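Local coordinates for JamJ (Lyngbya majuscula, PDB 5DOZ), which is the NADPH-binding enoyl reductase of a polyketide synthase, and probably forms a cyclopropane ring on its substrate, at residues A[49-54]-A[319-324]; A[310-315]-A[331-336]; A[11-16]-A[72-77]; A[78-83]-A[106-111]. One frame throughout, in Å; residues are numbered along the deposited sequence.

Contact 1: residues A[49-54]-A[319-324]; sequences RDILNA and EAFRYL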
# COMPACT_ATOMS: atom_id res chain seq x y z
N ARG A 49 2.90 4.75 -6.25
CA ARG A 49 3.48 6.09 -6.14
C ARG A 49 4.91 6.19 -6.69
O ARG A 49 5.33 7.28 -7.09
CB ARG A 49 3.43 6.59 -4.69
CG ARG A 49 2.23 7.47 -4.36
CD ARG A 49 2.21 7.87 -2.89
NE ARG A 49 3.28 8.80 -2.51
CZ ARG A 49 3.44 9.31 -1.29
NH1 ARG A 49 2.61 9.00 -0.30
NH2 ARG A 49 4.45 10.15 -1.06
N ASP A 50 5.64 5.08 -6.71
CA ASP A 50 6.99 5.06 -7.31
C ASP A 50 6.92 5.38 -8.80
O ASP A 50 7.75 6.13 -9.32
CB ASP A 50 7.68 3.70 -7.12
CG ASP A 50 8.17 3.46 -5.71
OD1 ASP A 50 8.90 4.32 -5.15
OD2 ASP A 50 7.86 2.39 -5.15
N ILE A 51 5.94 4.80 -9.48
CA ILE A 51 5.73 5.02 -10.91
C ILE A 51 5.33 6.47 -11.20
O ILE A 51 5.88 7.10 -12.10
CB ILE A 51 4.70 4.03 -11.49
CG1 ILE A 51 5.31 2.63 -11.55
CG2 ILE A 51 4.21 4.47 -12.87
CD1 ILE A 51 4.30 1.55 -11.88
N LEU A 52 4.40 6.99 -10.41
CA LEU A 52 3.99 8.40 -10.49
C LEU A 52 5.18 9.34 -10.41
O LEU A 52 5.30 10.26 -11.23
CB LEU A 52 2.98 8.74 -9.38
CG LEU A 52 1.59 8.10 -9.43
CD1 LEU A 52 0.75 8.57 -8.24
CD2 LEU A 52 0.87 8.40 -10.74
N ASN A 53 6.06 9.12 -9.43
CA ASN A 53 7.29 9.89 -9.28
C ASN A 53 8.23 9.76 -10.48
O ASN A 53 8.84 10.75 -10.91
CB ASN A 53 8.04 9.50 -8.01
CG ASN A 53 7.45 10.14 -6.77
OD1 ASN A 53 6.92 11.26 -6.82
ND2 ASN A 53 7.53 9.45 -5.64
N ALA A 54 8.35 8.55 -11.00
CA ALA A 54 9.21 8.28 -12.15
C ALA A 54 8.73 9.05 -13.39
O ALA A 54 9.54 9.49 -14.20
CB ALA A 54 9.28 6.79 -12.42
N GLU A 319 11.93 -2.88 -16.24
CA GLU A 319 10.87 -3.82 -16.61
C GLU A 319 10.02 -4.25 -15.40
O GLU A 319 8.87 -4.66 -15.56
CB GLU A 319 11.47 -5.02 -17.38
CG GLU A 319 10.47 -5.97 -18.04
CD GLU A 319 9.26 -5.28 -18.69
OE1 GLU A 319 9.39 -4.75 -19.81
OE2 GLU A 319 8.17 -5.31 -18.07
N ALA A 320 10.57 -4.14 -14.19
CA ALA A 320 9.78 -4.33 -12.98
C ALA A 320 8.77 -3.19 -12.84
O ALA A 320 7.60 -3.44 -12.57
CB ALA A 320 10.67 -4.43 -11.75
N PHE A 321 9.23 -1.95 -13.02
CA PHE A 321 8.37 -0.76 -13.04
C PHE A 321 7.32 -0.83 -14.15
O PHE A 321 6.14 -0.63 -13.90
CB PHE A 321 9.20 0.52 -13.22
CG PHE A 321 9.60 1.19 -11.92
CD1 PHE A 321 10.53 0.59 -11.07
CD2 PHE A 321 9.10 2.45 -11.59
CE1 PHE A 321 10.91 1.21 -9.88
CE2 PHE A 321 9.49 3.08 -10.42
CZ PHE A 321 10.40 2.46 -9.56
N ARG A 322 7.76 -1.13 -15.38
CA ARG A 322 6.85 -1.24 -16.53
C ARG A 322 5.75 -2.27 -16.31
O ARG A 322 4.60 -2.04 -16.69
CB ARG A 322 7.65 -1.54 -17.81
CG ARG A 322 8.39 -0.32 -18.34
CD ARG A 322 9.26 -0.60 -19.55
NE ARG A 322 9.70 0.66 -20.16
CZ ARG A 322 10.77 0.80 -20.93
NH1 ARG A 322 11.55 -0.24 -21.21
NH2 ARG A 322 11.08 1.99 -21.42
N TYR A 323 6.10 -3.38 -15.68
CA TYR A 323 5.14 -4.44 -15.35
C TYR A 323 4.03 -3.96 -14.41
O TYR A 323 2.86 -4.36 -14.58
CB TYR A 323 5.88 -5.63 -14.75
CG TYR A 323 5.01 -6.85 -14.55
CD1 TYR A 323 4.83 -7.78 -15.57
CD2 TYR A 323 4.37 -7.08 -13.34
CE1 TYR A 323 4.03 -8.91 -15.39
CE2 TYR A 323 3.57 -8.19 -13.15
CZ TYR A 323 3.40 -9.10 -14.17
OH TYR A 323 2.61 -10.20 -13.95
N LEU A 324 4.37 -3.13 -13.43
CA LEU A 324 3.37 -2.55 -12.54
C LEU A 324 2.57 -1.46 -13.26
O LEU A 324 1.36 -1.32 -13.03
CB LEU A 324 4.00 -2.02 -11.24
CG LEU A 324 3.04 -1.65 -10.10
CD1 LEU A 324 2.49 -2.88 -9.40
CD2 LEU A 324 3.70 -0.73 -9.07
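Ile51 and Phe321 mark where helices 48-54 and 317-326 come nearest, with their CA atoms 6.7 Å apart. The short axes are 10.2 Å apart at closest approach, and their N-to-C directions differ by 109°, so the contact is confined to a few side chains around one crossing point. Ile51 carries much of it. Its CG1 lies anti to the carbonyl carbon (chi1 -72°), which sends CD1 out over the backbone of the other helix, 3.5 Å from Phe321 O. The same methyl presses on Leu324, 3.6 Å from its CB and nearly as close to its CD2. The Ile51 side chain runs alongside Phe321 with the opposite heading, CG1 3.8 Å from ring atom CD2. The ring reaches on to the first helix, where Asp50 O meets its edge, 3.7 Å from CE2 and near the ring plane; that oxygen already accepts the backbone N-H of Ala54. Ala54 CB approaches CE2 obliquely. An alanine in place of Ile51 would probably open a gap beside Leu324 and let the Phe321 ring shift. Arg49 and Leu324 both touch the bound NADPH, so this crossing lies beside the cofactor pocket. Elsewhere on helix 317-326, Ala320 rests on Phe312 of strand 309-313, while Tyr323 and Leu324 rest on Val333 of strand 332-336.

Contact 2: residues A[310-315]-A[331-336]; sequences KTFPNE and GRVVVT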
# COMPACT_ATOMS: atom_id res chain seq x y z
N LYS A 310 5.04 -11.53 -8.11
CA LYS A 310 6.05 -11.82 -9.13
C LYS A 310 7.35 -11.13 -8.71
O LYS A 310 7.32 -10.02 -8.16
CB LYS A 310 5.57 -11.34 -10.51
CG LYS A 310 6.54 -11.64 -11.64
CD LYS A 310 5.94 -11.36 -13.02
CE LYS A 310 7.00 -11.57 -14.10
NZ LYS A 310 6.44 -11.58 -15.48
N THR A 311 8.47 -11.78 -9.00
CA THR A 311 9.80 -11.29 -8.64
C THR A 311 10.61 -10.85 -9.86
O THR A 311 10.59 -11.52 -10.89
CB THR A 311 10.59 -12.37 -7.87
OG1 THR A 311 10.04 -12.53 -6.56
CG2 THR A 311 12.06 -12.01 -7.74
N PHE A 312 11.34 -9.74 -9.71
CA PHE A 312 12.32 -9.26 -10.68
C PHE A 312 13.69 -9.09 -10.02
O PHE A 312 13.76 -8.66 -8.86
CB PHE A 312 11.88 -7.91 -11.26
CG PHE A 312 10.69 -7.99 -12.19
CD1 PHE A 312 9.40 -7.93 -11.68
CD2 PHE A 312 10.87 -8.09 -13.57
CE1 PHE A 312 8.30 -7.99 -12.53
CE2 PHE A 312 9.78 -8.16 -14.42
CZ PHE A 312 8.49 -8.10 -13.90
N PRO A 313 14.79 -9.40 -10.74
CA PRO A 313 16.12 -9.03 -10.22
C PRO A 313 16.35 -7.52 -10.34
O PRO A 313 15.71 -6.87 -11.18
CB PRO A 313 17.09 -9.80 -11.13
CG PRO A 313 16.33 -10.04 -12.39
CD PRO A 313 14.88 -10.14 -12.01
N ASN A 314 17.24 -6.97 -9.53
CA ASN A 314 17.48 -5.52 -9.51
C ASN A 314 17.92 -4.96 -10.86
O ASN A 314 17.60 -3.82 -11.19
CB ASN A 314 18.49 -5.12 -8.43
CG ASN A 314 19.92 -5.14 -8.94
OD1 ASN A 314 20.51 -6.21 -9.12
ND2 ASN A 314 20.49 -3.97 -9.19
N GLU A 315 18.67 -5.77 -11.61
CA GLU A 315 19.21 -5.37 -12.91
C GLU A 315 18.10 -5.03 -13.91
O GLU A 315 18.30 -4.23 -14.82
CB GLU A 315 20.13 -6.45 -13.50
CG GLU A 315 21.10 -7.08 -12.51
CD GLU A 315 20.52 -8.31 -11.83
OE1 GLU A 315 20.21 -8.24 -10.61
OE2 GLU A 315 20.37 -9.36 -12.50
N GLY A 331 -1.64 -8.92 -7.07
CA GLY A 331 -0.86 -8.90 -5.84
C GLY A 331 0.27 -7.89 -5.89
O GLY A 331 0.04 -6.70 -6.13
N ARG A 332 1.50 -8.38 -5.68
CA ARG A 332 2.69 -7.54 -5.52
C ARG A 332 3.80 -7.81 -6.54
O ARG A 332 3.96 -8.93 -7.03
CB ARG A 332 3.26 -7.69 -4.10
CG ARG A 332 2.79 -6.64 -3.11
CD ARG A 332 3.53 -5.34 -3.38
NE ARG A 332 3.39 -4.32 -2.34
CZ ARG A 332 2.67 -3.21 -2.48
NH1 ARG A 332 2.63 -2.32 -1.49
NH2 ARG A 332 2.00 -2.98 -3.60
N VAL A 333 4.56 -6.75 -6.84
CA VAL A 333 5.74 -6.83 -7.71
C VAL A 333 6.95 -6.49 -6.85
O VAL A 333 7.05 -5.37 -6.32
CB VAL A 333 5.63 -5.86 -8.90
CG1 VAL A 333 6.88 -5.92 -9.77
CG2 VAL A 333 4.39 -6.15 -9.73
N VAL A 334 7.87 -7.44 -6.72
CA VAL A 334 8.97 -7.35 -5.74
C VAL A 334 10.34 -7.46 -6.41
O VAL A 334 10.58 -8.38 -7.19
CB VAL A 334 8.84 -8.44 -4.64
CG1 VAL A 334 9.89 -8.24 -3.55
CG2 VAL A 334 7.44 -8.45 -4.04
N VAL A 335 11.22 -6.51 -6.08
CA VAL A 335 12.58 -6.51 -6.60
C VAL A 335 13.55 -7.04 -5.55
O VAL A 335 13.55 -6.58 -4.41
CB VAL A 335 13.02 -5.09 -7.03
CG1 VAL A 335 14.47 -5.08 -7.48
CG2 VAL A 335 12.13 -4.56 -8.15
N THR A 336 14.37 -8.01 -5.94
CA THR A 336 15.46 -8.50 -5.09
C THR A 336 16.69 -7.60 -5.27
O THR A 336 16.97 -7.15 -6.38
CB THR A 336 15.86 -9.94 -5.45
OG1 THR A 336 16.24 -10.00 -6.84
CG2 THR A 336 14.70 -10.89 -5.21
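In the beta-alpha-beta unit made of strand 309-313, helix 317-326 and strand 332-336, Lys310, Thr311 and Phe312 pair in parallel register with Val333, Val334 and Val335. The short strand axes are 4.8 Å apart and inclined by 30°. Alternating backbone bonds establish the pairing: Lys310 N to Arg332 O, Val334 N to Lys310 O and Phe312 N to Val334 O each measure 3.0 Å, and Thr336 N follows on to Phe312 O at 3.1 Å. CA-H...O contacts fill in between them, the one from Thr311 CA to Val334 O being 3.3 Å long. Side chains sort onto two faces. On one, Val333 CG1, anti to its backbone N (chi1 178°), comes 3.7 Å from Phe312 CE1, oblique to the ring; Ala320 and Tyr323 of the connecting helix pack on this face. On the other, the side chains of Thr311 and Thr336 lie roughly perpendicular and touch methyl to methyl, CG2 to CG2 3.8 Å, and Ile130 touches both. Arg332 turns its end away from the pairing, forms a salt bridge with Glu79 and makes a long, weak ion pair with the NADPH. Just past the end of strand 309-313, Asn314 CA lies 3.7 Å from Val335 CG1. Thr336 OG1, between its backbone N and carbonyl carbon, adds a weak 3.5 Å hydrogen bond to Phe312 O.

Contact 3: residues A[11-16]-A[72-77]; sequences LKIASY and DHLTFG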
# COMPACT_ATOMS: atom_id res chain seq x y z
N LEU A 11 18.73 3.89 -6.46
CA LEU A 11 17.94 4.13 -7.67
C LEU A 11 17.65 5.62 -7.83
O LEU A 11 17.14 6.27 -6.92
CB LEU A 11 16.65 3.32 -7.67
CG LEU A 11 15.85 3.27 -8.97
CD1 LEU A 11 16.62 2.52 -10.07
CD2 LEU A 11 14.49 2.63 -8.72
N LYS A 12 17.99 6.13 -9.01
CA LYS A 12 17.83 7.54 -9.33
C LYS A 12 17.30 7.72 -10.75
O LYS A 12 17.34 6.79 -11.56
CB LYS A 12 19.18 8.29 -9.19
CG LYS A 12 19.85 8.20 -7.82
CD LYS A 12 19.10 8.97 -6.74
CE LYS A 12 19.39 10.46 -6.80
NZ LYS A 12 18.45 11.22 -5.91
N ILE A 13 16.79 8.90 -11.04
CA ILE A 13 16.36 9.24 -12.39
C ILE A 13 16.87 10.65 -12.71
O ILE A 13 16.69 11.57 -11.92
CB ILE A 13 14.82 9.06 -12.56
CG1 ILE A 13 14.46 8.80 -14.03
CG2 ILE A 13 14.03 10.21 -11.96
CD1 ILE A 13 13.14 8.08 -14.22
N ALA A 14 17.54 10.80 -13.85
CA ALA A 14 18.19 12.07 -14.19
C ALA A 14 17.22 13.10 -14.78
O ALA A 14 17.57 14.28 -14.93
CB ALA A 14 19.37 11.83 -15.13
N SER A 15 16.02 12.64 -15.13
CA SER A 15 14.94 13.50 -15.60
C SER A 15 13.61 12.75 -15.55
O SER A 15 13.57 11.53 -15.71
CB SER A 15 15.21 13.99 -17.02
OG SER A 15 15.28 12.90 -17.93
N TYR A 16 12.53 13.49 -15.35
CA TYR A 16 11.18 12.93 -15.24
C TYR A 16 10.61 12.43 -16.58
O TYR A 16 11.13 12.76 -17.64
CB TYR A 16 10.24 14.00 -14.66
CG TYR A 16 10.54 14.38 -13.23
CD1 TYR A 16 10.40 13.45 -12.19
CD2 TYR A 16 10.93 15.68 -12.90
CE1 TYR A 16 10.66 13.80 -10.88
CE2 TYR A 16 11.19 16.03 -11.57
CZ TYR A 16 11.05 15.08 -10.57
OH TYR A 16 11.29 15.40 -9.25
N ASP A 72 16.99 15.40 -9.13
CA ASP A 72 18.23 14.90 -8.53
C ASP A 72 18.06 14.54 -7.06
O ASP A 72 18.89 13.81 -6.50
CB ASP A 72 19.34 15.95 -8.67
CG ASP A 72 19.55 16.38 -10.11
OD1 ASP A 72 19.33 15.57 -11.03
OD2 ASP A 72 19.95 17.55 -10.32
N HIS A 73 17.00 15.05 -6.44
CA HIS A 73 16.73 14.79 -5.02
C HIS A 73 15.72 13.66 -4.82
O HIS A 73 15.43 13.27 -3.68
CB HIS A 73 16.27 16.07 -4.32
CG HIS A 73 17.19 17.24 -4.52
ND1 HIS A 73 16.76 18.46 -5.00
CD2 HIS A 73 18.53 17.36 -4.33
CE1 HIS A 73 17.79 19.28 -5.07
NE2 HIS A 73 18.87 18.64 -4.68
N LEU A 74 15.18 13.14 -5.92
CA LEU A 74 14.17 12.08 -5.85
C LEU A 74 14.80 10.71 -5.61
O LEU A 74 15.75 10.30 -6.29
CB LEU A 74 13.30 12.08 -7.11
CG LEU A 74 12.03 11.21 -7.15
CD1 LEU A 74 11.00 11.62 -6.10
CD2 LEU A 74 11.40 11.25 -8.54
N THR A 75 14.29 10.02 -4.60
CA THR A 75 14.64 8.62 -4.35
C THR A 75 13.36 7.79 -4.46
O THR A 75 12.26 8.34 -4.58
CB THR A 75 15.29 8.42 -2.96
OG1 THR A 75 14.43 8.94 -1.94
CG2 THR A 75 16.66 9.12 -2.89
N PHE A 76 13.51 6.48 -4.45
CA PHE A 76 12.39 5.57 -4.68
C PHE A 76 12.36 4.50 -3.59
O PHE A 76 13.41 4.09 -3.10
CB PHE A 76 12.52 4.92 -6.06
CG PHE A 76 12.49 5.90 -7.21
CD1 PHE A 76 13.68 6.47 -7.69
CD2 PHE A 76 11.29 6.26 -7.81
CE1 PHE A 76 13.66 7.37 -8.75
CE2 PHE A 76 11.26 7.17 -8.86
CZ PHE A 76 12.45 7.72 -9.33
N GLY A 77 11.15 4.07 -3.23
CA GLY A 77 10.98 2.94 -2.31
C GLY A 77 10.35 3.31 -0.98
O GLY A 77 10.97 4.00 -0.17
O HOH W 1 16.11 5.41 -4.39
O HOH W 2 16.13 10.54 -9.20
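Lys12 and Thr75 approach to 6.0 Å between CA atoms where the end of strand 9-13 passes the loop before strand 79-87, the two end-to-end directions being 117° apart. The lysine starts out pointing away and then folds back, bent at chi2 (-70°) and chi3 (-80°), so that its ammonium group bridges two backbone carbonyls. NZ donates to Asp72 O at 2.7 Å and to Leu74 O at 2.9 Å, in both cases from above the carbonyl plane. A methionine here would probably leave Asp72 O and Leu74 O without their shared ammonium donor, Leu74 O keeping a water. Two waters extend the polar seam: one joins Leu11 O to Phe76 N, the other Ile13 N to Leu74 O. The apolar side is built on the Phe76 ring, whose edge meets Leu11 O, 3.6 Å from CD1, and Ile13 CG2, 4.0 Å from CZ. Further along, Leu74 CD2 touches the edge of the Tyr16 ring, 3.5 Å from CE1. Backbone bonds tie Lys12 to Thr23 of strand 22-26, whose Leu22 packs on Ile13 and Phe76. Phe76 also rests on Asp50, Asn53 and Ala54, so its ring lies between sheet 9-13/22-26 and helix 48-54.

Contact 4: residues A[78-83]-A[106-111]; sequences FEAVGV and HDAFSS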
# COMPACT_ATOMS: atom_id res chain seq x y z
N PHE A 78 9.14 2.81 -0.75
CA PHE A 78 8.32 3.21 0.41
C PHE A 78 8.26 2.16 1.51
O PHE A 78 7.73 2.42 2.60
CB PHE A 78 6.89 3.54 -0.05
CG PHE A 78 6.77 4.80 -0.86
CD1 PHE A 78 6.71 6.04 -0.23
CD2 PHE A 78 6.68 4.75 -2.24
CE1 PHE A 78 6.59 7.21 -0.96
CE2 PHE A 78 6.56 5.91 -2.99
CZ PHE A 78 6.52 7.15 -2.35
N GLU A 79 8.82 0.99 1.23
CA GLU A 79 8.80 -0.15 2.13
C GLU A 79 9.86 -1.15 1.66
O GLU A 79 10.29 -1.09 0.51
CB GLU A 79 7.42 -0.82 2.14
CG GLU A 79 6.86 -1.06 0.74
CD GLU A 79 5.58 -1.86 0.71
OE1 GLU A 79 5.31 -2.62 1.67
OE2 GLU A 79 4.83 -1.73 -0.29
N ALA A 80 10.24 -2.09 2.53
CA ALA A 80 11.23 -3.12 2.19
C ALA A 80 11.31 -4.20 3.27
O ALA A 80 10.67 -4.11 4.31
CB ALA A 80 12.61 -2.50 1.98
N VAL A 81 12.11 -5.22 3.00
CA VAL A 81 12.54 -6.15 4.03
C VAL A 81 14.06 -6.16 4.00
O VAL A 81 14.66 -5.83 2.97
CB VAL A 81 11.94 -7.56 3.82
CG1 VAL A 81 12.48 -8.21 2.54
CG2 VAL A 81 12.21 -8.45 5.03
N GLY A 82 14.69 -6.49 5.12
CA GLY A 82 16.14 -6.57 5.18
C GLY A 82 16.66 -6.97 6.54
O GLY A 82 15.95 -7.56 7.35
N VAL A 83 17.93 -6.64 6.78
CA VAL A 83 18.60 -7.04 8.01
C VAL A 83 19.34 -5.84 8.60
O VAL A 83 20.02 -5.09 7.89
CB VAL A 83 19.52 -8.28 7.79
CG1 VAL A 83 20.55 -8.04 6.69
CG2 VAL A 83 20.19 -8.72 9.08
N HIS A 106 11.46 6.66 2.25
CA HIS A 106 11.35 7.20 0.89
C HIS A 106 12.46 6.72 -0.05
O HIS A 106 12.44 7.03 -1.24
CB HIS A 106 11.33 8.74 0.91
CG HIS A 106 10.23 9.31 1.74
ND1 HIS A 106 8.89 9.14 1.44
CD2 HIS A 106 10.26 10.06 2.87
CE1 HIS A 106 8.16 9.76 2.35
NE2 HIS A 106 8.96 10.33 3.23
N ASP A 107 13.40 5.95 0.48
CA ASP A 107 14.57 5.54 -0.29
C ASP A 107 14.91 4.05 -0.17
O ASP A 107 16.08 3.68 -0.11
CB ASP A 107 15.79 6.39 0.10
CG ASP A 107 16.05 6.39 1.60
OD1 ASP A 107 15.32 5.71 2.35
OD2 ASP A 107 17.00 7.08 2.02
N ALA A 108 13.88 3.20 -0.16
CA ALA A 108 14.08 1.76 0.01
C ALA A 108 14.88 1.13 -1.14
O ALA A 108 15.58 0.13 -0.93
CB ALA A 108 12.75 1.04 0.20
N PHE A 109 14.78 1.72 -2.33
CA PHE A 109 15.58 1.27 -3.48
C PHE A 109 17.03 1.78 -3.39
O PHE A 109 17.50 2.54 -4.23
CB PHE A 109 14.93 1.66 -4.82
CG PHE A 109 13.77 0.79 -5.21
CD1 PHE A 109 13.96 -0.56 -5.53
CD2 PHE A 109 12.47 1.31 -5.29
CE1 PHE A 109 12.89 -1.36 -5.91
CE2 PHE A 109 11.40 0.52 -5.67
CZ PHE A 109 11.60 -0.82 -5.98
N SER A 110 17.70 1.33 -2.34
CA SER A 110 19.09 1.63 -2.05
C SER A 110 19.65 0.37 -1.43
O SER A 110 18.88 -0.44 -0.90
CB SER A 110 19.19 2.77 -1.03
OG SER A 110 18.39 3.88 -1.40
N SER A 111 20.96 0.19 -1.46
CA SER A 111 21.60 -0.95 -0.80
C SER A 111 21.42 -0.92 0.71
O SER A 111 21.29 -1.97 1.35
CB SER A 111 23.09 -1.00 -1.15
OG SER A 111 23.28 -1.35 -2.51
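Phe78 and His106 meet through their rings, ND1 of the imidazole lying 3.8 Å from CE1 of the phenyl. From the side of the histidine this is an edge contact, since CE1 lies near the imidazole plane; from the side of the phenylalanine, ND1 comes in obliquely. The two ring planes are nearly perpendicular. Arg49 CB lies across the phenyl plane from His106 ND1, so the ring has neighbours on both sides of its plane. Both residues set CG anti to the carbonyl carbon, with chi1 of -70° for Phe78 and -57° for His106. These torsions bring the rings together although both CB atoms point away from the other segment; Phe78 CA and His106 CA are 5.0 Å apart. Two residues further along the loop, Ala108 points its CB toward strand 79-87. This CB sits 3.3 Å from Glu79 O and 4.0 Å from Ala80 CB, a small methyl fitting closely against the start of the strand. The loop holds its own shape next to this methyl: Phe109 is the centre of an inverse gamma turn, closed by a weak bond from Ser110 N to Ala108 O, and Ser110 OG donates to Asp107 O at 2.7 Å. Glu79, whose CB points away from the loop, accepts bonds from Asn47 ND2 and Ile137 N besides pairing with Arg332. Strand 79-87 pairs antiparallel with strands 37-45 and 99-103 in the mixed sheet, while the Phe78 ring packs on helix 48-54.

How the contacts relate
Contacts 1, 2 and 4 are largely buried, whereas contact 3 is only partly so and draws on waters and a lysine. Contact 2 is the one held by strand pairing; contacts 1 and 4 rely on packing, of two helices in the first case and of a loop on a strand in the second. Helix 317-326 links contacts 1 and 2, with Tyr323 of the former lying on Lys310 and Val333 of the latter. Asp50 ties contact 1 to contact 3 through Gly77 N, and Thr75 OG1 ties contact 3 to contact 4 through His106 O. Contacts 2 and 4 share the mixed sheet and a 2.6 Å salt bridge between Arg332 NH1 and Glu79 OE2.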